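Side-chain contacts in 3-hydroxyacyl-thioester dehydratase X (Mycobacterium tuberculosis, PDB 4OOB), which hydrates trans-2-enoyl-CoA thioesters and reversibly dehydrates (3R)-3-hydroxyacyl-CoA thioesters, accepting many chain lengths but favouring C8 to C12 acyl groups: residues A[39-44]-A[210-215]; A[53-58]-A[91-96]; A[67-72]-A[184-189]; A[95-100]-A[122-127]; A[158-163]-A[193-198]. All coordinates share one frame; numbering follows the deposited sequence.

Interaction 1: residues A[39-44]-A[210-215]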
# COMPACT_ATOMS: atom_id res chain seq x y z
N VAL A 39 -5.68 12.69 8.61
CA VAL A 39 -5.75 11.33 8.08
C VAL A 39 -4.41 10.67 8.31
O VAL A 39 -3.37 11.34 8.27
CB VAL A 39 -6.11 11.29 6.58
CG1 VAL A 39 -7.46 11.98 6.35
CG2 VAL A 39 -5.02 11.92 5.74
N PRO A 40 -4.43 9.35 8.54
CA PRO A 40 -3.20 8.58 8.57
C PRO A 40 -2.36 8.72 7.30
O PRO A 40 -2.88 8.83 6.22
CB PRO A 40 -3.70 7.14 8.68
CG PRO A 40 -5.10 7.24 9.22
CD PRO A 40 -5.63 8.50 8.61
N LEU A 41 -1.05 8.67 7.47
CA LEU A 41 -0.10 8.91 6.37
C LEU A 41 -0.42 8.12 5.11
O LEU A 41 -0.32 8.66 4.04
CB LEU A 41 1.32 8.57 6.87
CG LEU A 41 2.45 8.61 5.86
CD1 LEU A 41 2.69 10.00 5.30
CD2 LEU A 41 3.73 8.04 6.49
N THR A 42 -0.81 6.85 5.26
CA THR A 42 -1.12 5.97 4.10
C THR A 42 -2.58 6.07 3.55
O THR A 42 -2.90 5.45 2.55
CB THR A 42 -0.86 4.47 4.50
OG1 THR A 42 -1.57 4.14 5.71
CG2 THR A 42 0.62 4.25 4.70
N TYR A 43 -3.45 6.84 4.22
CA TYR A 43 -4.87 6.80 3.91
C TYR A 43 -5.19 7.32 2.49
O TYR A 43 -6.12 6.82 1.85
CB TYR A 43 -5.71 7.53 4.98
CG TYR A 43 -7.14 7.72 4.51
CD1 TYR A 43 -8.02 6.67 4.58
CD2 TYR A 43 -7.57 8.91 3.95
CE1 TYR A 43 -9.29 6.79 4.10
CE2 TYR A 43 -8.86 9.04 3.48
CZ TYR A 43 -9.70 7.96 3.55
OH TYR A 43 -11.01 7.99 3.10
N PRO A 44 -4.43 8.32 2.00
CA PRO A 44 -4.75 8.84 0.69
C PRO A 44 -4.49 7.84 -0.42
O PRO A 44 -4.97 8.04 -1.53
CB PRO A 44 -3.85 10.08 0.55
CG PRO A 44 -3.62 10.50 1.94
CD PRO A 44 -3.53 9.23 2.75
N ASP A 210 5.48 15.96 10.57
CA ASP A 210 4.41 16.31 9.65
C ASP A 210 4.87 16.23 8.20
O ASP A 210 4.08 16.00 7.31
CB ASP A 210 3.94 17.75 9.94
CG ASP A 210 3.00 17.84 11.13
OD1 ASP A 210 2.77 16.84 11.84
OD2 ASP A 210 2.44 18.93 11.33
N ALA A 211 6.14 16.48 7.95
CA ALA A 211 6.71 16.30 6.64
C ALA A 211 7.50 15.00 6.69
O ALA A 211 8.49 14.92 7.40
CB ALA A 211 7.62 17.49 6.29
N VAL A 212 7.08 13.98 5.95
CA VAL A 212 7.73 12.67 6.07
C VAL A 212 7.63 11.86 4.79
O VAL A 212 6.66 11.99 4.03
CB VAL A 212 7.16 11.89 7.32
CG1 VAL A 212 5.73 11.46 7.13
CG2 VAL A 212 8.00 10.69 7.68
N ARG A 213 8.64 11.02 4.56
CA ARG A 213 8.68 10.10 3.39
C ARG A 213 8.61 8.65 3.90
O ARG A 213 9.30 8.27 4.87
CB ARG A 213 9.95 10.34 2.50
CG ARG A 213 10.02 9.47 1.21
CD ARG A 213 11.26 9.68 0.31
N TYR A 214 7.77 7.85 3.27
CA TYR A 214 7.58 6.44 3.61
C TYR A 214 7.76 5.58 2.36
O TYR A 214 6.96 5.63 1.44
CB TYR A 214 6.18 6.29 4.24
CG TYR A 214 5.77 4.88 4.69
CD1 TYR A 214 6.70 4.00 5.28
CD2 TYR A 214 4.48 4.45 4.56
CE1 TYR A 214 6.33 2.73 5.70
CE2 TYR A 214 4.10 3.19 4.99
CZ TYR A 214 5.03 2.33 5.55
OH TYR A 214 4.65 1.05 5.97
N SER A 215 8.84 4.80 2.33
CA SER A 215 9.22 3.91 1.22
C SER A 215 9.13 2.47 1.62
O SER A 215 9.76 2.04 2.58
CB SER A 215 10.67 4.15 0.81
OG SER A 215 10.76 5.45 0.25
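L41 presses both of its methyls against the strand. Its CD1 lies 3.8 Å from CG1 of V212, while CD2 of L41 sits between V212 and the root of Y214, 3.8 Å from CB of Y214. With CG anti to the backbone N (chi1 174°), L41 extends straight at the strand, and a forked leucine can fill the dip between two residues whose side chains emerge on the same side of it. T42 adds the third touch: its CG2 meets the edge of the Y214 ring, near the ring plane, at 3.6 Å from CE2. Threonine suits this spot because its methyl serves the ring while OG1 bonds to the hydroxyl of Y27. Y214 OH hydrogen-bonds to A197 O, which ties the phenol end to helix 193-199 and limits the ring's freedom to swing. Further out, a type I turn from P40 to Y43, closed by Y43 N to P40 O at 2.9 Å, sets L41 and T42 at its corner, and W119 NE1 holds L41 O. Strand 69-77 continues the apolar floor through I75. The contact thus seats the entry to helix 43-57 on the antiparallel sheet that wraps it, as in a hotdog fold.

Interaction 2: residues A[53-58]-A[91-96]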
# COMPACT_ATOMS: atom_id res chain seq x y z
N MET A 53 -7.19 3.64 -10.71
CA MET A 53 -7.72 2.61 -11.61
C MET A 53 -8.71 3.08 -12.70
O MET A 53 -9.00 2.33 -13.64
CB MET A 53 -8.39 1.53 -10.76
CG MET A 53 -7.41 0.73 -9.88
SD MET A 53 -6.29 -0.18 -10.95
CE MET A 53 -4.86 0.84 -10.90
N SER A 54 -9.27 4.29 -12.59
CA SER A 54 -10.08 4.81 -13.66
C SER A 54 -9.14 5.28 -14.76
O SER A 54 -9.49 5.37 -15.92
CB SER A 54 -11.01 5.92 -13.15
OG SER A 54 -10.37 7.14 -13.24
N LEU A 55 -7.89 5.54 -14.41
CA LEU A 55 -6.94 5.87 -15.43
C LEU A 55 -6.57 4.63 -16.26
O LEU A 55 -6.34 4.73 -17.46
CB LEU A 55 -5.68 6.47 -14.80
CG LEU A 55 -4.45 6.69 -15.69
CD1 LEU A 55 -4.71 7.57 -16.90
CD2 LEU A 55 -3.34 7.29 -14.85
N VAL A 56 -6.48 3.47 -15.63
CA VAL A 56 -6.02 2.33 -16.42
C VAL A 56 -7.24 1.80 -17.17
O VAL A 56 -7.13 1.43 -18.36
CB VAL A 56 -5.24 1.23 -15.65
CG1 VAL A 56 -4.70 1.74 -14.35
CG2 VAL A 56 -6.05 -0.05 -15.47
N THR A 57 -8.39 1.82 -16.51
CA THR A 57 -9.60 1.26 -17.11
C THR A 57 -10.43 2.22 -17.95
O THR A 57 -11.15 1.78 -18.82
CB THR A 57 -10.51 0.60 -16.04
OG1 THR A 57 -11.22 1.60 -15.30
CG2 THR A 57 -9.66 -0.32 -15.10
N GLY A 58 -10.38 3.52 -17.67
CA GLY A 58 -11.31 4.48 -18.27
C GLY A 58 -12.63 4.63 -17.53
O GLY A 58 -13.37 5.51 -17.84
N VAL A 91 -3.44 12.02 -11.30
CA VAL A 91 -2.74 10.72 -11.41
C VAL A 91 -2.11 10.55 -12.77
O VAL A 91 -2.72 10.91 -13.79
CB VAL A 91 -3.72 9.54 -11.32
CG1 VAL A 91 -2.97 8.21 -11.36
CG2 VAL A 91 -4.61 9.64 -10.09
N ARG A 92 -0.93 9.95 -12.84
CA ARG A 92 -0.45 9.48 -14.13
C ARG A 92 0.34 8.19 -14.07
O ARG A 92 0.88 7.81 -13.01
CB ARG A 92 0.29 10.58 -14.89
CG ARG A 92 1.58 11.04 -14.24
CD ARG A 92 2.84 10.56 -14.96
NE ARG A 92 3.56 11.68 -15.53
CZ ARG A 92 4.53 11.63 -16.45
NH1 ARG A 92 4.97 10.48 -16.97
NH2 ARG A 92 5.06 12.78 -16.84
N ALA A 93 0.34 7.52 -15.22
CA ALA A 93 0.95 6.23 -15.45
C ALA A 93 2.17 6.34 -16.34
O ALA A 93 2.11 6.97 -17.36
CB ALA A 93 -0.05 5.30 -16.11
N GLU A 94 3.24 5.66 -16.01
CA GLU A 94 4.49 5.87 -16.71
C GLU A 94 5.43 4.73 -16.38
O GLU A 94 5.19 3.94 -15.45
CB GLU A 94 5.08 7.24 -16.26
CG GLU A 94 6.10 7.17 -15.11
CD GLU A 94 6.37 8.52 -14.38
OE1 GLU A 94 7.40 8.66 -13.68
OE2 GLU A 94 5.52 9.43 -14.44
N ASN A 95 6.52 4.66 -17.13
CA ASN A 95 7.65 3.82 -16.83
C ASN A 95 7.26 2.35 -16.92
O ASN A 95 7.62 1.56 -16.05
CB ASN A 95 8.18 4.20 -15.44
CG ASN A 95 9.59 3.73 -15.20
OD1 ASN A 95 10.31 3.38 -16.11
ND2 ASN A 95 9.98 3.71 -13.94
N LEU A 96 6.55 1.98 -17.98
CA LEU A 96 6.34 0.56 -18.28
C LEU A 96 7.66 -0.09 -18.45
O LEU A 96 8.44 0.35 -19.26
CB LEU A 96 5.61 0.31 -19.59
CG LEU A 96 4.16 -0.11 -19.53
CD1 LEU A 96 3.82 -1.08 -18.38
CD2 LEU A 96 3.38 1.20 -19.41
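V91 starts the contact by placing CG1 3.6 Å from CD2 of L55, the leucine that helix 53-57 directs at the strand. V91, which is beta-branched, and A93, which is small, both point CB toward the helix. Between them the CB of R92 points away from it, and what R92 offers L55 is chiefly backbone: its CA sits 3.7 Å from CD2 of L55. That methyl therefore rests in the groove between V91 and A93. At A93 the same CD2 of L55 is 3.7 Å from the amide N and 4.0 Å from CB, and the short alanine lets the leucine come close to the main chain. L55 reaches so far because its CG is anti to the backbone N (chi1 171°). Further along the strand, R92 and E94 are paired by a salt bridge, NH1 of R92 to OE2 of E94 at 2.8 Å. On the helix side, M53 O accepts both T57 N and, at 2.9 Å, T57 OG1, from opposite faces of its carbonyl plane; G58, with positive phi, follows the last turn. Helix and strand axes approach to 8.6 Å at a crossing angle of -56°. The C-terminal turn of helix 43-57 thus lies against strand 86-99, consistent with the hotdog fold, in which a curved antiparallel sheet packs round a helix.

Interaction 3: residues A[67-72]-A[184-189]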
# COMPACT_ATOMS: atom_id res chain seq x y z
N GLY A 67 -5.01 -10.31 -9.68
CA GLY A 67 -3.71 -10.91 -9.72
C GLY A 67 -2.49 -9.99 -9.66
O GLY A 67 -1.42 -10.50 -9.22
N ALA A 68 -2.63 -8.70 -10.13
CA ALA A 68 -1.61 -7.64 -9.94
C ALA A 68 -0.96 -7.76 -8.59
O ALA A 68 -1.60 -8.12 -7.61
CB ALA A 68 -2.22 -6.27 -10.00
N ILE A 69 0.29 -7.39 -8.54
CA ILE A 69 1.04 -7.51 -7.30
C ILE A 69 1.64 -6.15 -7.05
O ILE A 69 2.29 -5.61 -7.93
CB ILE A 69 2.14 -8.57 -7.44
CG1 ILE A 69 1.52 -9.94 -7.79
CG2 ILE A 69 3.02 -8.62 -6.17
CD1 ILE A 69 2.57 -11.04 -8.07
N HIS A 70 1.40 -5.61 -5.86
CA HIS A 70 1.99 -4.35 -5.46
C HIS A 70 3.47 -4.63 -5.05
O HIS A 70 3.77 -5.35 -4.09
CB HIS A 70 1.14 -3.75 -4.32
CG HIS A 70 1.41 -2.32 -4.07
ND1 HIS A 70 0.67 -1.56 -3.19
CD2 HIS A 70 2.35 -1.50 -4.58
CE1 HIS A 70 1.14 -0.33 -3.17
NE2 HIS A 70 2.18 -0.28 -3.98
N THR A 71 4.41 -4.00 -5.74
CA THR A 71 5.81 -4.27 -5.46
C THR A 71 6.47 -3.16 -4.63
O THR A 71 7.30 -3.49 -3.82
CB THR A 71 6.61 -4.46 -6.75
OG1 THR A 71 6.31 -3.39 -7.61
CG2 THR A 71 6.19 -5.81 -7.50
N GLU A 72 6.06 -1.90 -4.81
CA GLU A 72 6.70 -0.75 -4.20
C GLU A 72 5.77 0.42 -4.05
O GLU A 72 4.85 0.64 -4.86
CB GLU A 72 7.90 -0.29 -5.02
CG GLU A 72 9.22 -0.66 -4.37
CD GLU A 72 10.44 -0.28 -5.15
OE1 GLU A 72 11.26 -1.21 -5.38
OE2 GLU A 72 10.61 0.91 -5.51
N PHE A 184 -4.23 -16.92 -10.12
CA PHE A 184 -3.11 -16.04 -10.30
C PHE A 184 -1.85 -16.45 -9.54
O PHE A 184 -0.97 -15.64 -9.30
CB PHE A 184 -3.53 -14.57 -10.07
CG PHE A 184 -4.33 -14.02 -11.24
CD1 PHE A 184 -3.67 -13.59 -12.41
CD2 PHE A 184 -5.72 -14.06 -11.24
CE1 PHE A 184 -4.38 -13.13 -13.49
CE2 PHE A 184 -6.44 -13.60 -12.34
CZ PHE A 184 -5.78 -13.12 -13.46
N GLY A 185 -1.78 -17.74 -9.21
CA GLY A 185 -0.53 -18.35 -8.73
C GLY A 185 -0.39 -18.40 -7.23
O GLY A 185 0.67 -18.70 -6.75
N PHE A 186 -1.43 -18.10 -6.45
CA PHE A 186 -1.30 -18.06 -5.01
C PHE A 186 -2.05 -19.18 -4.38
O PHE A 186 -3.19 -19.39 -4.73
CB PHE A 186 -1.89 -16.77 -4.48
CG PHE A 186 -1.15 -15.55 -4.95
CD1 PHE A 186 0.13 -15.30 -4.50
CD2 PHE A 186 -1.71 -14.70 -5.90
CE1 PHE A 186 0.82 -14.19 -4.94
CE2 PHE A 186 -1.04 -13.60 -6.32
CZ PHE A 186 0.24 -13.33 -5.86
N PRO A 187 -1.46 -19.84 -3.38
CA PRO A 187 -2.14 -21.01 -2.80
C PRO A 187 -3.26 -20.70 -1.84
O PRO A 187 -4.02 -21.58 -1.54
CB PRO A 187 -1.01 -21.75 -2.07
CG PRO A 187 -0.02 -20.67 -1.73
CD PRO A 187 -0.06 -19.71 -2.90
N THR A 188 -3.33 -19.48 -1.31
CA THR A 188 -4.51 -19.03 -0.57
C THR A 188 -4.69 -17.57 -0.92
O THR A 188 -3.87 -16.97 -1.64
CB THR A 188 -4.32 -19.14 0.97
OG1 THR A 188 -3.42 -18.12 1.45
CG2 THR A 188 -3.75 -20.41 1.33
N VAL A 189 -5.74 -16.97 -0.35
CA VAL A 189 -5.96 -15.52 -0.43
C VAL A 189 -4.81 -14.80 0.24
O VAL A 189 -4.18 -15.37 1.11
CB VAL A 189 -7.29 -15.17 0.24
CG1 VAL A 189 -8.42 -15.66 -0.65
CG2 VAL A 189 -7.40 -15.84 1.63
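G67 and F184 meet through a CH-pi contact. CA of G67 stands over one face of the F184 ring, 4.0 Å from the centroid and 29° off the normal, shifted toward the ring's root, where CG of F184 is 3.5 Å away. Glycine suits the place twice over: with no side chain, nothing comes between its backbone and the ring, and its positive phi is natural to it.

The apolar part belongs to I69 and F186. CD1 of I69 touches CZ of F186 at 3.9 Å, arriving at the ring edge near its plane, and CG1 of I69 follows at 4.1 Å from the same CZ. The ethyl branch of I69 is extended (chi2 175°), which carries its methyl out to the phenyl tip. Both phenylalanines flank G185, the positive-phi C-prime residue of a Schellman motif in which F186 N turns back to A181 O at the end of helix 178-183. The two rings carry the end of that helix against the loop and first residue of strand 69-77, an inner strand of the hotdog sheet.

The polar bonds do not join the two segments. T71 and E72 both face T124 in a classic beta bulge, with T71 OG1 bonded to T124 O, and E72 pairs with R217 in a salt bridge.

Interaction 4: residues A[95-100]-A[122-127]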
# COMPACT_ATOMS: atom_id res chain seq x y z
N ASN A 95 6.52 4.66 -17.13
CA ASN A 95 7.65 3.82 -16.83
C ASN A 95 7.26 2.35 -16.92
O ASN A 95 7.62 1.56 -16.05
CB ASN A 95 8.18 4.20 -15.44
CG ASN A 95 9.59 3.73 -15.20
OD1 ASN A 95 10.31 3.38 -16.11
ND2 ASN A 95 9.98 3.71 -13.94
N LEU A 96 6.55 1.98 -17.98
CA LEU A 96 6.34 0.56 -18.28
C LEU A 96 7.66 -0.09 -18.45
O LEU A 96 8.44 0.35 -19.26
CB LEU A 96 5.61 0.31 -19.59
CG LEU A 96 4.16 -0.11 -19.53
CD1 LEU A 96 3.82 -1.08 -18.38
CD2 LEU A 96 3.38 1.20 -19.41
N ARG A 97 7.89 -1.16 -17.72
CA ARG A 97 9.05 -1.97 -18.04
C ARG A 97 8.84 -3.42 -17.63
O ARG A 97 7.95 -3.77 -16.81
CB ARG A 97 10.35 -1.38 -17.46
CG ARG A 97 10.55 -1.47 -15.95
CD ARG A 97 9.85 -0.32 -15.28
NE ARG A 97 10.07 -0.20 -13.85
CZ ARG A 97 9.21 0.39 -13.01
NH1 ARG A 97 8.02 0.92 -13.39
NH2 ARG A 97 9.53 0.41 -11.77
N GLU A 98 9.70 -4.24 -18.23
CA GLU A 98 9.61 -5.67 -18.17
C GLU A 98 10.23 -6.15 -16.90
O GLU A 98 11.14 -5.56 -16.39
CB GLU A 98 10.32 -6.30 -19.37
CG GLU A 98 9.44 -6.54 -20.60
CD GLU A 98 10.13 -7.45 -21.61
OE1 GLU A 98 11.35 -7.46 -21.66
OE2 GLU A 98 9.46 -8.16 -22.37
N HIS A 99 9.71 -7.23 -16.38
CA HIS A 99 10.20 -7.88 -15.20
C HIS A 99 10.05 -9.38 -15.54
O HIS A 99 9.41 -9.73 -16.50
CB HIS A 99 9.39 -7.42 -14.00
CG HIS A 99 9.69 -8.13 -12.73
ND1 HIS A 99 10.34 -7.53 -11.68
CD2 HIS A 99 9.40 -9.39 -12.32
CE1 HIS A 99 10.46 -8.38 -10.67
NE2 HIS A 99 9.90 -9.52 -11.04
N ARG A 100 10.71 -10.23 -14.80
CA ARG A 100 10.67 -11.65 -15.01
C ARG A 100 9.22 -12.26 -14.95
O ARG A 100 8.92 -13.29 -15.59
CB ARG A 100 11.56 -12.27 -13.94
CG ARG A 100 11.71 -13.79 -14.02
CD ARG A 100 12.61 -14.26 -12.88
NE ARG A 100 12.59 -15.70 -12.76
CZ ARG A 100 11.80 -16.40 -11.96
NH1 ARG A 100 10.91 -15.81 -11.14
NH2 ARG A 100 11.90 -17.71 -11.99
N VAL A 122 4.25 7.41 -5.49
CA VAL A 122 4.65 6.51 -6.56
C VAL A 122 4.36 5.06 -6.09
O VAL A 122 4.89 4.56 -5.08
CB VAL A 122 6.12 6.65 -6.97
CG1 VAL A 122 6.38 5.90 -8.28
CG2 VAL A 122 6.54 8.14 -7.15
N THR A 123 3.44 4.44 -6.82
CA THR A 123 2.98 3.13 -6.56
C THR A 123 3.41 2.35 -7.79
O THR A 123 3.12 2.75 -8.92
CB THR A 123 1.44 3.10 -6.53
OG1 THR A 123 0.97 3.79 -5.36
CG2 THR A 123 0.90 1.63 -6.60
N THR A 124 4.02 1.21 -7.56
CA THR A 124 4.40 0.38 -8.64
C THR A 124 3.66 -0.92 -8.49
O THR A 124 3.78 -1.61 -7.48
CB THR A 124 5.93 0.20 -8.58
OG1 THR A 124 6.52 1.47 -8.80
CG2 THR A 124 6.43 -0.69 -9.64
N PHE A 125 2.89 -1.23 -9.51
CA PHE A 125 2.23 -2.52 -9.65
C PHE A 125 2.92 -3.37 -10.73
O PHE A 125 3.39 -2.85 -11.76
CB PHE A 125 0.74 -2.33 -9.97
CG PHE A 125 -0.11 -2.14 -8.77
CD1 PHE A 125 -0.33 -3.20 -7.90
CD2 PHE A 125 -0.73 -0.94 -8.51
CE1 PHE A 125 -1.15 -3.04 -6.78
CE2 PHE A 125 -1.51 -0.78 -7.38
CZ PHE A 125 -1.70 -1.81 -6.51
N LEU A 126 3.02 -4.66 -10.42
CA LEU A 126 3.44 -5.73 -11.35
C LEU A 126 2.17 -6.40 -11.86
O LEU A 126 1.36 -6.97 -11.07
CB LEU A 126 4.33 -6.79 -10.66
CG LEU A 126 4.80 -7.98 -11.53
CD1 LEU A 126 5.85 -7.57 -12.55
CD2 LEU A 126 5.34 -9.11 -10.69
N HIS A 127 1.94 -6.26 -13.16
CA HIS A 127 0.87 -6.96 -13.83
C HIS A 127 1.39 -8.25 -14.43
O HIS A 127 2.11 -8.25 -15.42
CB HIS A 127 0.27 -6.07 -14.88
CG HIS A 127 -0.36 -4.84 -14.30
ND1 HIS A 127 -1.52 -4.89 -13.54
CD2 HIS A 127 -0.01 -3.54 -14.36
CE1 HIS A 127 -1.85 -3.68 -13.17
NE2 HIS A 127 -0.95 -2.84 -13.64
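H99 lays the root of its side chain over one methyl of L126: CD1 of the leucine is 3.8 Å from CB of H99, 3.9 Å from its CG and 4.0 Å from CD2. The two side chains cross at about a right angle, and the methyl reaches the imidazole obliquely. H99 is carried across by a chi1 of 173°, which sets its ring opposite the backbone N, and L126 is a suitable partner because a branched apolar end packs well against CB, CG and CD2, the carbon part of the side chain. Two residues back along each strand, R97 brings NH2 to 3.9 Å from CG2 of T124. The arginine bends at chi2 (-84°), which turns its guanidinium back along its own strand, where NH1 donates to N95 O at 2.8 Å. The two pairs meet over the intervening strand 102-113, on one face of the antiparallel hotdog sheet, and L104 of that strand touches both R97 and L126. From the same strand, D106 forms a salt bridge with R97 NH1 and accepts from T124 OG1 and N95 ND2. The threonine therefore splits its roles, methyl to the guanidinium and hydroxyl to the carboxylate. So many donors around D106 would be expected to favour its charged form and to hold the arginine in place. Between the segments themselves the contact is van der Waals packing; the polar bonds go through D106.

Interaction 5: residues A[158-163]-A[193-198]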
# COMPACT_ATOMS: atom_id res chain seq x y z
N PRO A 158 -8.21 -13.84 7.03
CA PRO A 158 -9.07 -13.58 5.89
C PRO A 158 -10.14 -12.53 6.21
O PRO A 158 -10.40 -11.62 5.40
CB PRO A 158 -9.70 -14.96 5.61
CG PRO A 158 -8.57 -15.90 5.97
CD PRO A 158 -8.02 -15.29 7.25
N ALA A 159 -10.76 -12.61 7.37
CA ALA A 159 -11.86 -11.70 7.67
C ALA A 159 -11.40 -10.23 7.84
O ALA A 159 -12.00 -9.35 7.32
CB ALA A 159 -12.68 -12.20 8.86
N LYS A 160 -10.29 -9.98 8.53
CA LYS A 160 -9.69 -8.62 8.58
C LYS A 160 -9.46 -8.04 7.13
O LYS A 160 -9.74 -6.84 6.86
CB LYS A 160 -8.39 -8.67 9.33
CG LYS A 160 -7.56 -7.40 9.33
CD LYS A 160 -8.24 -6.29 10.13
CE LYS A 160 -8.60 -6.65 11.57
NZ LYS A 160 -7.41 -7.16 12.30
N ILE A 161 -9.06 -8.90 6.21
CA ILE A 161 -8.73 -8.48 4.84
C ILE A 161 -9.99 -8.34 3.96
O ILE A 161 -9.99 -7.49 3.06
CB ILE A 161 -7.62 -9.39 4.22
CG1 ILE A 161 -6.34 -9.22 5.00
CG2 ILE A 161 -7.38 -9.13 2.70
CD1 ILE A 161 -5.72 -7.84 4.95
N ARG A 162 -11.05 -9.12 4.21
CA ARG A 162 -12.39 -8.79 3.64
C ARG A 162 -12.79 -7.41 4.17
O ARG A 162 -13.24 -6.58 3.41
CB ARG A 162 -13.50 -9.85 3.92
CG ARG A 162 -13.35 -11.18 3.18
CD ARG A 162 -14.53 -12.17 3.32
NE ARG A 162 -14.60 -12.69 4.70
CZ ARG A 162 -13.96 -13.75 5.18
NH1 ARG A 162 -13.18 -14.51 4.40
NH2 ARG A 162 -14.12 -14.09 6.43
N ARG A 163 -12.59 -7.13 5.46
CA ARG A 163 -12.96 -5.79 5.96
C ARG A 163 -12.12 -4.67 5.34
O ARG A 163 -12.66 -3.60 5.02
CB ARG A 163 -12.87 -5.67 7.50
CG ARG A 163 -14.13 -6.05 8.25
CD ARG A 163 -14.22 -5.23 9.55
NE ARG A 163 -13.21 -5.68 10.48
CZ ARG A 163 -12.54 -4.93 11.36
NH1 ARG A 163 -12.71 -3.62 11.50
NH2 ARG A 163 -11.66 -5.54 12.14
N GLY A 193 -0.99 -5.31 -0.14
CA GLY A 193 0.25 -4.70 0.27
C GLY A 193 0.01 -3.51 1.15
O GLY A 193 0.70 -3.34 2.15
N MET A 194 -1.00 -2.69 0.82
CA MET A 194 -1.18 -1.46 1.57
C MET A 194 -1.91 -1.70 2.90
O MET A 194 -1.96 -0.81 3.73
CB MET A 194 -1.90 -0.38 0.72
CG MET A 194 -1.06 0.11 -0.45
SD MET A 194 0.47 0.88 0.10
CE MET A 194 -0.20 2.30 0.96
N PHE A 195 -2.52 -2.88 3.10
CA PHE A 195 -2.98 -3.20 4.46
C PHE A 195 -1.78 -3.23 5.38
O PHE A 195 -1.75 -2.60 6.42
CB PHE A 195 -3.70 -4.53 4.59
CG PHE A 195 -3.98 -4.87 6.03
CD1 PHE A 195 -5.05 -4.28 6.71
CD2 PHE A 195 -3.10 -5.69 6.76
CE1 PHE A 195 -5.29 -4.54 8.09
CE2 PHE A 195 -3.33 -5.95 8.12
CZ PHE A 195 -4.44 -5.39 8.78
N THR A 196 -0.81 -4.02 4.98
CA THR A 196 0.36 -4.28 5.78
C THR A 196 1.18 -2.98 5.89
O THR A 196 1.70 -2.67 6.96
CB THR A 196 1.07 -5.52 5.19
OG1 THR A 196 1.31 -6.48 6.23
CG2 THR A 196 2.27 -5.23 4.56
N ALA A 197 1.23 -2.17 4.83
CA ALA A 197 2.03 -0.94 4.90
C ALA A 197 1.43 -0.00 5.91
O ALA A 197 2.16 0.76 6.52
CB ALA A 197 2.12 -0.25 3.57
N ALA A 198 0.10 -0.04 6.05
CA ALA A 198 -0.54 0.80 7.01
C ALA A 198 -0.35 0.18 8.39
O ALA A 198 0.10 0.87 9.29
CB ALA A 198 -2.00 0.97 6.70
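P158 O takes the amide N of R162 at 2.8 Å. The amide N of I161 reaches P158 O more weakly, at 3.1 Å, and this first helical turn sets I161 and its neighbour K160 against F195. Proline suits the first turn, since it has no amide hydrogen to give; T157, just before the helix, accepts the amide N of K160 with OG1. From here I161 places CD1 over one face of the F195 ring, a CH-pi contact 4.0 Å from the centroid and 25° off the normal, with CG of F195 nearest at 3.6 Å. K160 works beside it at the far end of the ring: its CG lies 3.8 Å from CZ of F195 and its CD 4.0 Å from CE1, approaching obliquely with the two side chains about at right angles. F195 extends from helix 193-199 with CG anti to the backbone N (chi1 173°), which puts the ring between the helices. I156 touches both I161 and F195, so helices 158-167 and 193-199 pack together beside strand 152-156 in the MaoC-like hotdog region. Only carbon atoms meet between the two segments: the lysine contributes methylenes, its chain bent at three successive torsions, while isoleucine supplies a methyl to the pi face. Such contacts depend on shape and dispersion, which suits a buried phenylalanine that brings no polar group needing a partner.

How the interactions relate
Interaction 1 opens nearest the N terminus and closes last, at 210-215, so its long loop encloses all the others. Interaction 2 follows, running from the end of helix 43-57 to strand 86-99; interaction 3 starts at 67-72 before it closes, and the two cross. Interaction 4 begins on N95 and L96, where interaction 2 ends, and lies wholly within the span of interaction 3, which it meets through paired strands 69-77 and 116-128. Interaction 5 opens after interaction 4 has closed and crosses interaction 3, touching it through M194 and H70; it also touches interaction 1. Together they tie helix 43-57, the antiparallel sheet, and helices 158-167, 178-183 and 193-199.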